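Local coordinates for sigma-54 interaction domain protein (Enterococcus faecalis, PDB 3GDW), which is of unknown function but probably belongs to an ATP- and DNA-binding sigma-54-type regulator, of which this chain is the phosphotransferase-system IIA-like domain, at residues Lys22-Leu27 with Ile100-Ile105; Met36-Thr41 with Gln45-Gln50; Thr57-Leu62 with Glu84-Arg89. One frame throughout, in Å; residues are numbered along the deposited sequence.

Contact 1: Lys22-Leu27 with Ile100-Ile105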
ATOM      1  N   LYS B  22      10.735   5.544  -3.581  1.00 24.12           N
ATOM      2  CA  LYS B  22      11.780   6.392  -3.024  1.00 25.65           C
ATOM      3  C   LYS B  22      12.137   5.907  -1.614  1.00 26.01           C
ATOM      4  O   LYS B  22      13.301   5.738  -1.290  1.00 24.69           O
ATOM      5  CB  LYS B  22      11.334   7.858  -3.017  1.00 26.23           C
ATOM      6  CG  LYS B  22      12.353   8.821  -2.389  1.00 29.88           C
ATOM      7  CD  LYS B  22      11.932  10.251  -2.724  1.00 38.71           C
ATOM      8  CE  LYS B  22      12.845  11.321  -2.130  1.00 43.94           C
ATOM      9  NZ  LYS B  22      12.304  12.708  -2.337  1.00 45.76           N
ATOM     10  N   THR B  23      11.119   5.635  -0.802  1.00 25.94           N
ATOM     11  CA  THR B  23      11.326   5.056   0.536  1.00 26.71           C
ATOM     12  C   THR B  23      12.177   3.775   0.529  1.00 27.37           C
ATOM     13  O   THR B  23      13.174   3.675   1.272  1.00 27.09           O
ATOM     14  CB  THR B  23       9.964   4.774   1.204  1.00 26.70           C
ATOM     15  OG1 THR B  23       9.343   6.023   1.512  1.00 27.84           O
ATOM     16  CG2 THR B  23      10.133   3.965   2.512  1.00 27.34           C
ATOM     17  N   ALA B  24      11.814   2.808  -0.313  1.00 27.89           N
ATOM     18  CA  ALA B  24      12.607   1.583  -0.415  1.00 28.24           C
ATOM     19  C   ALA B  24      14.027   1.892  -0.864  1.00 28.61           C
ATOM     20  O   ALA B  24      14.994   1.346  -0.309  1.00 28.91           O
ATOM     21  CB  ALA B  24      11.944   0.554  -1.384  1.00 28.71           C
ATOM     22  N   GLN B  25      14.152   2.765  -1.858  1.00 28.45           N
ATOM     23  CA  GLN B  25      15.448   3.074  -2.439  1.00 29.08           C
ATOM     24  C   GLN B  25      16.399   3.728  -1.432  1.00 29.23           C
ATOM     25  O   GLN B  25      17.605   3.428  -1.424  1.00 29.28           O
ATOM     26  CB  GLN B  25      15.292   3.960  -3.662  1.00 29.01           C
ATOM     27  CG  GLN B  25      14.756   3.221  -4.881  1.00 30.14           C
ATOM     28  CD  GLN B  25      14.552   4.155  -6.041  1.00 31.69           C
ATOM     29  OE1 GLN B  25      14.484   5.374  -5.867  1.00 33.62           O
ATOM     30  NE2 GLN B  25      14.428   3.596  -7.229  1.00 28.07           N
ATOM     31  N   GLU B  26      15.848   4.620  -0.611  1.00 28.89           N
ATOM     32  CA  GLU B  26      16.605   5.292   0.432  1.00 30.42           C
ATOM     33  C   GLU B  26      16.914   4.337   1.571  1.00 29.13           C
ATOM     34  O   GLU B  26      18.017   4.369   2.076  1.00 28.40           O
ATOM     35  CB  GLU B  26      15.875   6.540   0.951  1.00 30.93           C
ATOM     36  CG  GLU B  26      15.829   7.668  -0.064  1.00 37.51           C
ATOM     37  CD  GLU B  26      14.984   8.866   0.387  1.00 44.88           C
ATOM     38  OE1 GLU B  26      14.440   8.853   1.517  1.00 48.81           O
ATOM     39  OE2 GLU B  26      14.860   9.833  -0.401  1.00 49.32           O
ATOM     40  N   LEU B  27      15.972   3.462   1.946  1.00 28.74           N
ATOM     41  CA  LEU B  27      16.278   2.447   2.956  1.00 29.30           C
ATOM     42  C   LEU B  27      17.376   1.484   2.502  1.00 29.51           C
ATOM     43  O   LEU B  27      18.199   1.102   3.305  1.00 28.71           O
ATOM     44  CB  LEU B  27      15.035   1.661   3.411  1.00 28.24           C
ATOM     45  CG  LEU B  27      14.063   2.498   4.254  1.00 29.33           C
ATOM     46  CD1 LEU B  27      12.764   1.716   4.476  1.00 29.57           C
ATOM     47  CD2 LEU B  27      14.702   2.955   5.576  1.00 27.75           C
ATOM     48  N   ILE B 100       6.349  -4.442   0.684  1.00 16.06           N
ATOM     49  CA  ILE B 100       6.398  -5.291  -0.501  1.00 15.57           C
ATOM     50  C   ILE B 100       7.341  -4.671  -1.539  1.00 15.12           C
ATOM     51  O   ILE B 100       8.163  -5.391  -2.095  1.00 15.33           O
ATOM     52  CB  ILE B 100       4.993  -5.506  -1.134  1.00 15.92           C
ATOM     53  CG1 ILE B 100       4.036  -6.172  -0.141  1.00 15.88           C
ATOM     54  CG2 ILE B 100       5.103  -6.384  -2.359  1.00 15.41           C
ATOM     55  CD1 ILE B 100       4.644  -7.410   0.532  1.00 21.25           C
ATOM     56  N   VAL B 101       7.239  -3.360  -1.785  1.00 14.74           N
ATOM     57  CA  VAL B 101       8.216  -2.682  -2.667  1.00 14.63           C
ATOM     58  C   VAL B 101       9.642  -2.902  -2.100  1.00 14.77           C
ATOM     59  O   VAL B 101      10.571  -3.302  -2.824  1.00 15.04           O
ATOM     60  CB  VAL B 101       7.930  -1.162  -2.839  1.00 14.16           C
ATOM     61  CG1 VAL B 101       8.954  -0.516  -3.781  1.00 13.11           C
ATOM     62  CG2 VAL B 101       6.493  -0.916  -3.342  1.00 14.03           C
ATOM     63  N   LEU B 102       9.795  -2.652  -0.801  1.00 14.71           N
ATOM     64  CA  LEU B 102      11.091  -2.823  -0.158  1.00 14.98           C
ATOM     65  C   LEU B 102      11.659  -4.221  -0.365  1.00 14.56           C
ATOM     66  O   LEU B 102      12.801  -4.368  -0.779  1.00 14.65           O
ATOM     67  CB  LEU B 102      10.996  -2.501   1.330  1.00 15.02           C
ATOM     68  CG  LEU B 102      12.260  -2.614   2.195  1.00 16.08           C
ATOM     69  CD1 LEU B 102      13.341  -1.744   1.609  1.00 17.81           C
ATOM     70  CD2 LEU B 102      11.948  -2.132   3.585  1.00 16.93           C
ATOM     71  N   GLU B 103      10.855  -5.235  -0.070  0.50 14.81           N
ATOM     72  CA  GLU B 103      11.286  -6.626  -0.217  0.50 14.79           C
ATOM     73  C   GLU B 103      11.582  -7.006  -1.674  0.50 14.59           C
ATOM     74  O   GLU B 103      12.552  -7.714  -1.939  0.50 14.13           O
ATOM     75  CB  GLU B 103      10.281  -7.574   0.478  0.50 15.55           C
ATOM     76  CG  GLU B 103      10.269  -7.310   1.998  0.50 17.51           C
ATOM     77  CD  GLU B 103       9.233  -8.055   2.826  0.50 20.64           C
ATOM     78  OE1 GLU B 103       8.009  -7.983   2.550  0.50 22.33           O
ATOM     79  OE2 GLU B 103       9.657  -8.660   3.826  0.50 23.31           O
ATOM     80  N   ALA B 104      10.778  -6.503  -2.612  1.00 13.88           N
ATOM     81  CA  ALA B 104      10.989  -6.769  -4.039  1.00 14.30           C
ATOM     82  C   ALA B 104      12.309  -6.176  -4.542  1.00 14.66           C
ATOM     83  O   ALA B 104      13.097  -6.852  -5.185  1.00 15.11           O
ATOM     84  CB  ALA B 104       9.837  -6.224  -4.856  1.00 13.44           C
ATOM     85  N   ILE B 105      12.537  -4.911  -4.241  1.00 15.48           N
ATOM     86  CA  ILE B 105      13.771  -4.242  -4.690  1.00 16.51           C
ATOM     87  C   ILE B 105      14.996  -4.873  -4.003  1.00 16.15           C
ATOM     88  O   ILE B 105      16.026  -5.122  -4.651  1.00 16.49           O
ATOM     89  CB  ILE B 105      13.682  -2.705  -4.439  1.00 16.12           C
ATOM     90  CG1 ILE B 105      12.503  -2.101  -5.229  1.00 18.94           C
ATOM     91  CG2 ILE B 105      14.966  -2.002  -4.810  1.00 16.75           C
ATOM     92  CD1 ILE B 105      12.700  -2.006  -6.728  1.00 22.10           C
TER
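Thr23 OG1, one residue before the Ala24 that packs on Leu102, lies between Ser19 O of its own helix and His12 O of the second subunit, two acceptors that must share its single O-H, so this buried hydroxyl spends its polarity away from the apolar helix seam. Across that seam Ala24 CB sits 3.7 Å from Leu102 CA and 4.0 Å from Val101 CG1. The methyl is small enough to press against the opposing backbone, and the two helix segments approach to 8.7 Å between axes, crossing at -49°. These are helices 16-28 and 98-109 of an alpha/beta fold with a parallel sheet of strand order 2-1-3-4, as in PTS IIA domains of the mannose and fructose type; Val101 and Ile105 also reach down to Val9 and Val7 of strand 6-12. Leu102 has CG anti to the backbone N (chi1 -180°), which carries its branched end back along Ala24, where CD1 lies 4.0 Å from Ala24 CA. Its other methyl, CD2, meets Leu27 CD1 at 4.0 Å, the two leucines crossing at about a right angle. Leu27, at the exposed edge, also touches Met72 of the second subunit, whose Asp14 forms a salt bridge with Lys22.

Contact 2: Met36-Thr41 with Gln45-Gln50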
HETATM    1  N   MSE B  36       5.648   4.439 -11.643  1.00 25.36           N
HETATM    2  CA  MSE B  36       4.836   5.236 -12.560  1.00 26.12           C
HETATM    3  C   MSE B  36       3.531   5.474 -11.853  1.00 24.65           C
HETATM    4  O   MSE B  36       2.932   4.526 -11.358  1.00 22.78           O
HETATM    5  CB  MSE B  36       4.535   4.441 -13.837  1.00 26.96           C
HETATM    6  CG  MSE B  36       5.753   3.705 -14.391  1.00 31.81           C
HETATM    7 SE   MSE B  36       5.474   3.201 -16.249  0.75 41.20          SE
HETATM    8  CE  MSE B  36       7.240   3.753 -16.881  1.00 39.35           C
ATOM      9  N   ASN B  37       3.080   6.722 -11.838  1.00 24.06           N
ATOM     10  CA  ASN B  37       1.862   7.083 -11.121  1.00 23.97           C
ATOM     11  C   ASN B  37       0.786   7.280 -12.152  1.00 24.54           C
ATOM     12  O   ASN B  37       1.023   7.929 -13.162  1.00 24.05           O
ATOM     13  CB  ASN B  37       2.062   8.379 -10.331  1.00 23.70           C
ATOM     14  CG  ASN B  37       3.204   8.272  -9.319  1.00 23.41           C
ATOM     15  OD1 ASN B  37       3.140   7.488  -8.362  1.00 21.86           O
ATOM     16  ND2 ASN B  37       4.272   9.008  -9.568  1.00 21.08           N
HETATM   17  N   MSE B  38      -0.397   6.722 -11.916  1.00 25.08           N
HETATM   18  CA  MSE B  38      -1.510   6.948 -12.831  1.00 25.67           C
HETATM   19  C   MSE B  38      -2.484   7.934 -12.209  1.00 26.12           C
HETATM   20  O   MSE B  38      -3.284   7.546 -11.343  1.00 25.56           O
HETATM   21  CB  MSE B  38      -2.245   5.650 -13.160  1.00 25.70           C
HETATM   22  CG  MSE B  38      -3.293   5.844 -14.276  1.00 27.83           C
HETATM   23 SE   MSE B  38      -4.100   4.128 -14.740  0.75 31.74          SE
HETATM   24  CE  MSE B  38      -5.261   3.977 -13.178  1.00 33.11           C
ATOM     25  N   PRO B  39      -2.423   9.210 -12.642  1.00 26.20           N
ATOM     26  CA  PRO B  39      -3.309  10.151 -12.010  1.00 26.60           C
ATOM     27  C   PRO B  39      -4.742   9.885 -12.456  1.00 27.33           C
ATOM     28  O   PRO B  39      -4.995   9.138 -13.419  1.00 26.28           O
ATOM     29  CB  PRO B  39      -2.782  11.525 -12.484  1.00 27.54           C
ATOM     30  CG  PRO B  39      -2.157  11.243 -13.840  1.00 27.28           C
ATOM     31  CD  PRO B  39      -1.546   9.849 -13.653  1.00 26.72           C
ATOM     32  N   LEU B  40      -5.688  10.437 -11.726  1.00 28.12           N
ATOM     33  CA  LEU B  40      -7.065   9.992 -11.904  1.00 29.38           C
ATOM     34  C   LEU B  40      -7.659  10.324 -13.279  1.00 29.46           C
ATOM     35  O   LEU B  40      -8.523   9.616 -13.742  1.00 29.36           O
ATOM     36  CB  LEU B  40      -7.963  10.439 -10.735  1.00 30.61           C
ATOM     37  CG  LEU B  40      -7.730   9.651  -9.417  1.00 32.86           C
ATOM     38  CD1 LEU B  40      -8.571  10.184  -8.266  1.00 34.27           C
ATOM     39  CD2 LEU B  40      -7.937   8.097  -9.575  1.00 35.58           C
ATOM     40  N   THR B  41      -7.154  11.363 -13.940  1.00 29.53           N
ATOM     41  CA  THR B  41      -7.633  11.721 -15.283  1.00 30.19           C
ATOM     42  C   THR B  41      -7.005  10.864 -16.387  1.00 29.04           C
ATOM     43  O   THR B  41      -7.403  10.984 -17.529  1.00 29.37           O
ATOM     44  CB  THR B  41      -7.314  13.174 -15.601  1.00 30.23           C
ATOM     45  OG1 THR B  41      -5.925  13.396 -15.352  1.00 34.27           O
ATOM     46  CG2 THR B  41      -8.118  14.108 -14.710  1.00 31.59           C
ATOM     47  N   GLN B  45      -5.413   2.456 -20.551  1.00 27.33           N
ATOM     48  CA  GLN B  45      -4.619   2.137 -21.759  1.00 26.95           C
ATOM     49  C   GLN B  45      -3.394   3.061 -21.924  1.00 26.49           C
ATOM     50  O   GLN B  45      -2.317   2.626 -22.328  1.00 26.14           O
ATOM     51  CB  GLN B  45      -5.492   2.175 -23.022  1.00 27.05           C
ATOM     52  CG  GLN B  45      -4.729   1.946 -24.314  1.00 28.84           C
ATOM     53  CD  GLN B  45      -4.049   0.569 -24.395  1.00 30.77           C
ATOM     54  OE1 GLN B  45      -4.472  -0.394 -23.751  1.00 33.46           O
ATOM     55  NE2 GLN B  45      -2.989   0.480 -25.195  1.00 30.75           N
ATOM     56  N   THR B  46      -3.558   4.337 -21.610  1.00 25.91           N
ATOM     57  CA  THR B  46      -2.443   5.278 -21.671  1.00 25.63           C
ATOM     58  C   THR B  46      -1.294   4.840 -20.740  1.00 25.62           C
ATOM     59  O   THR B  46      -0.109   4.946 -21.095  1.00 25.47           O
ATOM     60  CB  THR B  46      -2.908   6.675 -21.235  1.00 25.75           C
ATOM     61  OG1 THR B  46      -4.012   7.078 -22.049  1.00 26.13           O
ATOM     62  CG2 THR B  46      -1.785   7.677 -21.338  1.00 25.49           C
HETATM   63  N   MSE B  47      -1.651   4.351 -19.557  1.00 25.24           N
HETATM   64  CA  MSE B  47      -0.649   3.886 -18.582  1.00 26.12           C
HETATM   65  C   MSE B  47       0.068   2.635 -19.092  1.00 25.45           C
HETATM   66  O   MSE B  47       1.292   2.530 -19.006  1.00 24.98           O
HETATM   67  CB  MSE B  47      -1.286   3.596 -17.232  1.00 25.78           C
HETATM   68  CG  MSE B  47      -0.298   3.031 -16.229  1.00 29.08           C
HETATM   69 SE   MSE B  47       1.208   4.326 -15.899  0.75 40.72          SE
HETATM   70  CE  MSE B  47       0.259   5.487 -14.982  1.00 23.81           C
ATOM     71  N   TYR B  48      -0.696   1.706 -19.647  1.00 25.53           N
ATOM     72  CA  TYR B  48      -0.098   0.510 -20.205  1.00 25.90           C
ATOM     73  C   TYR B  48       0.959   0.900 -21.238  1.00 26.16           C
ATOM     74  O   TYR B  48       2.041   0.327 -21.271  1.00 25.86           O
ATOM     75  CB  TYR B  48      -1.138  -0.391 -20.864  1.00 26.21           C
ATOM     76  CG  TYR B  48      -0.431  -1.545 -21.513  1.00 27.13           C
ATOM     77  CD1 TYR B  48       0.158  -2.537 -20.728  1.00 27.89           C
ATOM     78  CD2 TYR B  48      -0.277  -1.609 -22.898  1.00 27.30           C
ATOM     79  CE1 TYR B  48       0.861  -3.581 -21.302  1.00 30.22           C
ATOM     80  CE2 TYR B  48       0.419  -2.669 -23.494  1.00 28.50           C
ATOM     81  CZ  TYR B  48       0.993  -3.643 -22.684  1.00 28.83           C
ATOM     82  OH  TYR B  48       1.690  -4.698 -23.228  1.00 30.73           O
ATOM     83  N   GLU B  49       0.638   1.879 -22.082  1.00 26.72           N
ATOM     84  CA  GLU B  49       1.544   2.250 -23.159  1.00 28.13           C
ATOM     85  C   GLU B  49       2.846   2.873 -22.608  1.00 28.17           C
ATOM     86  O   GLU B  49       3.918   2.644 -23.169  1.00 28.70           O
ATOM     87  CB  GLU B  49       0.850   3.142 -24.200  1.00 28.20           C
ATOM     88  CG  GLU B  49      -0.220   2.404 -24.963  1.00 32.25           C
ATOM     89  CD  GLU B  49      -0.963   3.251 -25.988  1.00 36.95           C
ATOM     90  OE1 GLU B  49      -0.486   4.355 -26.355  1.00 39.18           O
ATOM     91  OE2 GLU B  49      -2.040   2.794 -26.433  1.00 38.31           O
ATOM     92  N   GLN B  50       2.750   3.618 -21.505  1.00 27.65           N
ATOM     93  CA  GLN B  50       3.944   4.144 -20.820  1.00 28.57           C
ATOM     94  C   GLN B  50       4.839   2.995 -20.364  1.00 28.00           C
ATOM     95  O   GLN B  50       6.057   3.014 -20.550  1.00 27.52           O
ATOM     96  CB  GLN B  50       3.542   4.928 -19.561  1.00 28.87           C
ATOM     97  CG  GLN B  50       2.781   6.195 -19.835  1.00 33.04           C
ATOM     98  CD  GLN B  50       3.699   7.276 -20.332  1.00 37.13           C
ATOM     99  OE1 GLN B  50       4.682   7.624 -19.661  1.00 38.46           O
ATOM    100  NE2 GLN B  50       3.394   7.819 -21.503  1.00 35.43           N
TER
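Strand 36-38 and helix segment 45-50 run almost antiparallel, at 171° and 9.6 Å between their axes, with Met38 and Met47 nearest in backbone at 6.6 Å between CA atoms. The alternation of the strand sorts its side chains: Met36 and Met38 start toward the helix, while Asn37 starts away from it and gives its ND2 to Ser18 OG. Selenium replaces sulfur in all three methionines of the contact; a long, unbranched methionine chain can bend to follow the surface opposite it. Met47 fills the middle. Its CG is anti to the backbone N (chi1 176°), which sends the chain out from the helix, and bends further along then fold it against the strand. Its selenium comes to 3.9 Å from Met36 CB. The position of its terminal methyl is doubtful, being modelled too close to Met38. Nearer the helix surface, Met38 SE lies 3.8 Å from Met47 CB as the two chains cross obliquely. Met36 turns at its outer end to place SE 4.2 Å from Gln50 CB and CE 3.9 Å from Gln50 O, so this exposed edge rests on the aliphatic base and backbone of a polar residue. On another side of the helix Gln45 NE2 donates to Glu49 OE2, 2.8 Å away and nearly straight at 173°, in the amide plane and on the anti lone pair: an i to i+4 side-chain hydrogen bond. Met47 also rests on Leu10 of strand 6-12 and on Phe78 of helix 78-86. Helix 44-57 thus covers the sheet as the link of a beta-alpha-beta crossover, leading from edge strand 34-38 past 6-12 to the parallel strand 66-70.

Contact 3: Thr57-Leu62 with Glu84-Arg89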
ATOM      1  N   THR B  57      12.154  -0.665 -24.715  1.00 43.14           N
ATOM      2  CA  THR B  57      13.473  -0.042 -24.733  1.00 44.34           C
ATOM      3  C   THR B  57      14.515  -0.904 -24.032  1.00 44.65           C
ATOM      4  O   THR B  57      15.575  -1.173 -24.581  1.00 44.49           O
ATOM      5  CB  THR B  57      13.425   1.333 -24.024  1.00 44.33           C
ATOM      6  OG1 THR B  57      12.594   2.224 -24.781  1.00 45.23           O
ATOM      7  CG2 THR B  57      14.817   1.931 -23.878  1.00 45.05           C
ATOM      8  N   GLN B  58      14.196  -1.331 -22.815  1.00 45.33           N
ATOM      9  CA  GLN B  58      15.157  -2.007 -21.955  1.00 46.06           C
ATOM     10  C   GLN B  58      15.108  -3.527 -22.079  1.00 46.29           C
ATOM     11  O   GLN B  58      15.647  -4.231 -21.218  1.00 46.86           O
ATOM     12  CB  GLN B  58      14.896  -1.622 -20.509  1.00 46.08           C
ATOM     13  CG  GLN B  58      14.703  -0.150 -20.280  1.00 48.06           C
ATOM     14  CD  GLN B  58      14.602   0.175 -18.803  1.00 51.39           C
ATOM     15  OE1 GLN B  58      13.989  -0.558 -18.034  1.00 51.15           O
ATOM     16  NE2 GLN B  58      15.221   1.279 -18.397  1.00 54.01           N
ATOM     17  N   LYS B  59      14.471  -4.031 -23.135  1.00 46.18           N
ATOM     18  CA  LYS B  59      14.283  -5.470 -23.323  1.00 46.63           C
ATOM     19  C   LYS B  59      15.531  -6.297 -22.965  1.00 46.54           C
ATOM     20  O   LYS B  59      15.438  -7.285 -22.222  1.00 46.32           O
ATOM     21  CB  LYS B  59      13.842  -5.779 -24.755  1.00 46.73           C
ATOM     22  CG  LYS B  59      13.436  -7.234 -24.960  1.00 48.05           C
ATOM     23  CD  LYS B  59      12.946  -7.484 -26.371  1.00 49.57           C
ATOM     24  CE  LYS B  59      12.061  -8.716 -26.414  1.00 51.06           C
ATOM     25  NZ  LYS B  59      10.664  -8.417 -25.982  1.00 51.08           N
ATOM     26  N   GLU B  60      16.687  -5.861 -23.468  1.00 46.36           N
ATOM     27  CA  GLU B  60      17.948  -6.610 -23.320  1.00 46.24           C
ATOM     28  C   GLU B  60      18.478  -6.660 -21.885  1.00 45.13           C
ATOM     29  O   GLU B  60      19.319  -7.498 -21.566  1.00 45.31           O
ATOM     30  CB  GLU B  60      19.043  -6.077 -24.267  1.00 46.59           C
ATOM     31  CG  GLU B  60      18.617  -5.806 -25.723  1.00 48.92           C
ATOM     32  CD  GLU B  60      17.781  -6.930 -26.358  1.00 51.73           C
ATOM     33  OE1 GLU B  60      17.977  -8.122 -26.007  1.00 52.87           O
ATOM     34  OE2 GLU B  60      16.924  -6.603 -27.219  1.00 52.06           O
ATOM     35  N   SER B  61      17.990  -5.765 -21.032  1.00 43.69           N
ATOM     36  CA  SER B  61      18.395  -5.726 -19.625  1.00 42.48           C
ATOM     37  C   SER B  61      17.366  -6.419 -18.712  1.00 41.10           C
ATOM     38  O   SER B  61      17.525  -6.469 -17.490  1.00 41.09           O
ATOM     39  CB  SER B  61      18.626  -4.281 -19.182  1.00 42.49           C
ATOM     40  OG  SER B  61      17.443  -3.512 -19.348  1.00 44.02           O
ATOM     41  N   LEU B  62      16.317  -6.955 -19.326  1.00 39.47           N
ATOM     42  CA  LEU B  62      15.222  -7.577 -18.603  1.00 37.84           C
ATOM     43  C   LEU B  62      15.131  -9.068 -18.967  1.00 37.15           C
ATOM     44  O   LEU B  62      14.032  -9.635 -19.059  1.00 37.45           O
ATOM     45  CB  LEU B  62      13.908  -6.830 -18.893  1.00 37.63           C
ATOM     46  CG  LEU B  62      13.823  -5.349 -18.470  1.00 36.37           C
ATOM     47  CD1 LEU B  62      12.645  -4.636 -19.123  1.00 34.85           C
ATOM     48  CD2 LEU B  62      13.748  -5.203 -16.953  1.00 34.80           C
ATOM     49  N   GLU B  84       2.512 -11.345 -23.264  1.00 35.03           N
ATOM     50  CA  GLU B  84       1.963 -11.615 -24.601  1.00 36.08           C
ATOM     51  C   GLU B  84       2.622 -10.743 -25.667  1.00 36.38           C
ATOM     52  O   GLU B  84       2.913 -11.224 -26.750  1.00 36.43           O
ATOM     53  CB  GLU B  84       0.449 -11.372 -24.652  1.00 36.42           C
ATOM     54  CG  GLU B  84      -0.406 -12.295 -23.800  1.00 37.83           C
ATOM     55  CD  GLU B  84      -0.323 -13.741 -24.224  1.00 39.93           C
ATOM     56  OE1 GLU B  84      -0.482 -14.040 -25.433  1.00 39.11           O
ATOM     57  OE2 GLU B  84      -0.093 -14.582 -23.328  1.00 41.82           O
ATOM     58  N   GLU B  85       2.827  -9.459 -25.361  1.00 36.69           N
ATOM     59  CA  GLU B  85       3.351  -8.492 -26.339  1.00 36.93           C
ATOM     60  C   GLU B  85       4.873  -8.569 -26.545  1.00 37.05           C
ATOM     61  O   GLU B  85       5.355  -8.459 -27.672  1.00 37.13           O
ATOM     62  CB  GLU B  85       2.925  -7.056 -25.982  1.00 36.52           C
ATOM     63  CG  GLU B  85       3.372  -5.989 -27.006  1.00 36.35           C
ATOM     64  CD  GLU B  85       2.722  -4.620 -26.793  1.00 36.70           C
ATOM     65  OE1 GLU B  85       1.797  -4.501 -25.950  1.00 34.83           O
ATOM     66  OE2 GLU B  85       3.134  -3.658 -27.486  1.00 37.13           O
ATOM     67  N   THR B  86       5.623  -8.742 -25.463  1.00 37.34           N
ATOM     68  CA  THR B  86       7.089  -8.719 -25.532  1.00 37.34           C
ATOM     69  C   THR B  86       7.709 -10.115 -25.369  1.00 37.24           C
ATOM     70  O   THR B  86       8.864 -10.331 -25.730  1.00 37.63           O
ATOM     71  CB  THR B  86       7.711  -7.802 -24.433  1.00 37.45           C
ATOM     72  OG1 THR B  86       7.622  -8.461 -23.170  1.00 36.43           O
ATOM     73  CG2 THR B  86       7.007  -6.456 -24.346  1.00 37.21           C
ATOM     74  N   GLY B  87       6.966 -11.051 -24.788  1.00 37.10           N
ATOM     75  CA  GLY B  87       7.526 -12.377 -24.493  1.00 36.48           C
ATOM     76  C   GLY B  87       8.450 -12.408 -23.278  1.00 36.32           C
ATOM     77  O   GLY B  87       9.051 -13.445 -22.986  1.00 36.52           O
ATOM     78  N   ILE B  88       8.572 -11.283 -22.578  1.00 35.36           N
ATOM     79  CA  ILE B  88       9.352 -11.223 -21.342  1.00 35.30           C
ATOM     80  C   ILE B  88       8.498 -11.788 -20.210  1.00 34.76           C
ATOM     81  O   ILE B  88       7.350 -11.371 -20.031  1.00 34.81           O
ATOM     82  CB  ILE B  88       9.784  -9.772 -21.003  1.00 35.24           C
ATOM     83  CG1 ILE B  88      10.689  -9.189 -22.098  1.00 36.42           C
ATOM     84  CG2 ILE B  88      10.449  -9.701 -19.628  1.00 36.05           C
ATOM     85  CD1 ILE B  88      12.092  -9.807 -22.145  1.00 38.41           C
ATOM     86  N   ARG B  89       9.047 -12.746 -19.471  1.00 34.04           N
ATOM     87  CA  ARG B  89       8.355 -13.341 -18.314  1.00 33.77           C
ATOM     88  C   ARG B  89       8.006 -12.255 -17.302  1.00 32.87           C
ATOM     89  O   ARG B  89       8.867 -11.474 -16.901  1.00 32.50           O
ATOM     90  CB  ARG B  89       9.217 -14.413 -17.640  1.00 33.68           C
ATOM     91  CG  ARG B  89       9.761 -15.474 -18.580  1.00 36.06           C
ATOM     92  CD  ARG B  89      10.518 -16.584 -17.827  1.00 39.58           C
ATOM     93  NE  ARG B  89      11.485 -16.073 -16.844  1.00 42.31           N
ATOM     94  CZ  ARG B  89      11.400 -16.267 -15.526  1.00 43.52           C
ATOM     95  NH1 ARG B  89      12.323 -15.765 -14.713  1.00 44.54           N
ATOM     96  NH2 ARG B  89      10.394 -16.965 -15.012  1.00 43.67           N
TER
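Lys59 NZ donates to Thr86 O over a short 2.6 Å, and this is the tight end of the contact. The donor approaches at 123° to the C=O bond and is tilted 19° from the carbonyl plane. A turn at the last torsion of Lys59 (chi4 81°) swings NZ onto that oxygen, at the end of helix 78-86, where the partial negative charge of a helix C-terminus probably favours a lysine. Thr86 suits the exit: its OG1 bonds back to Leu82 O and accepts from Ile88 N at 3.0 Å, an ST turn, while Gly87 between them takes a positive phi that glycine adopts easily. Ile88 lays CD1 4.0 Å from the aliphatic Lys59 CG; its CG2 makes a van der Waals contact with the backbone Leu62 O at 3.6 Å. The buried Leu62 side chain starts toward the other segment but stays 4.6 Å off. Against this close-set Lys59, Thr86 and Ile88, the solvent side holds the exposed Glu60 and Ser61, which touch nothing across the contact. The contact joins the loop between helix 44-57 and strand 66-70 to the turn between helix 78-86 and strand 90-93, where Arg89 pairs through its backbone with Ile66.

How the contacts relate
Contact 1 lies on one face of the parallel sheet and contact 2 on the other; their centres are 22 Å apart and their nearest atoms about 9 Å. They are joined through strand 6-12, whose Val7 and Val9 face contact 1 while Leu10 faces Met47 of contact 2. Contact 3 closes a margin of the same domain, 23 Å from contact 1 and 19 Å from contact 2, centre to centre. Contacts 2 and 3 touch directly: Tyr48 OH and Glu85 OE1, 2.7 Å apart, probably share a hydrogen bond between helices 44-57 and 78-86. The second subunit reaches contact 1 and the Leu40 end of contact 2, but not contact 3.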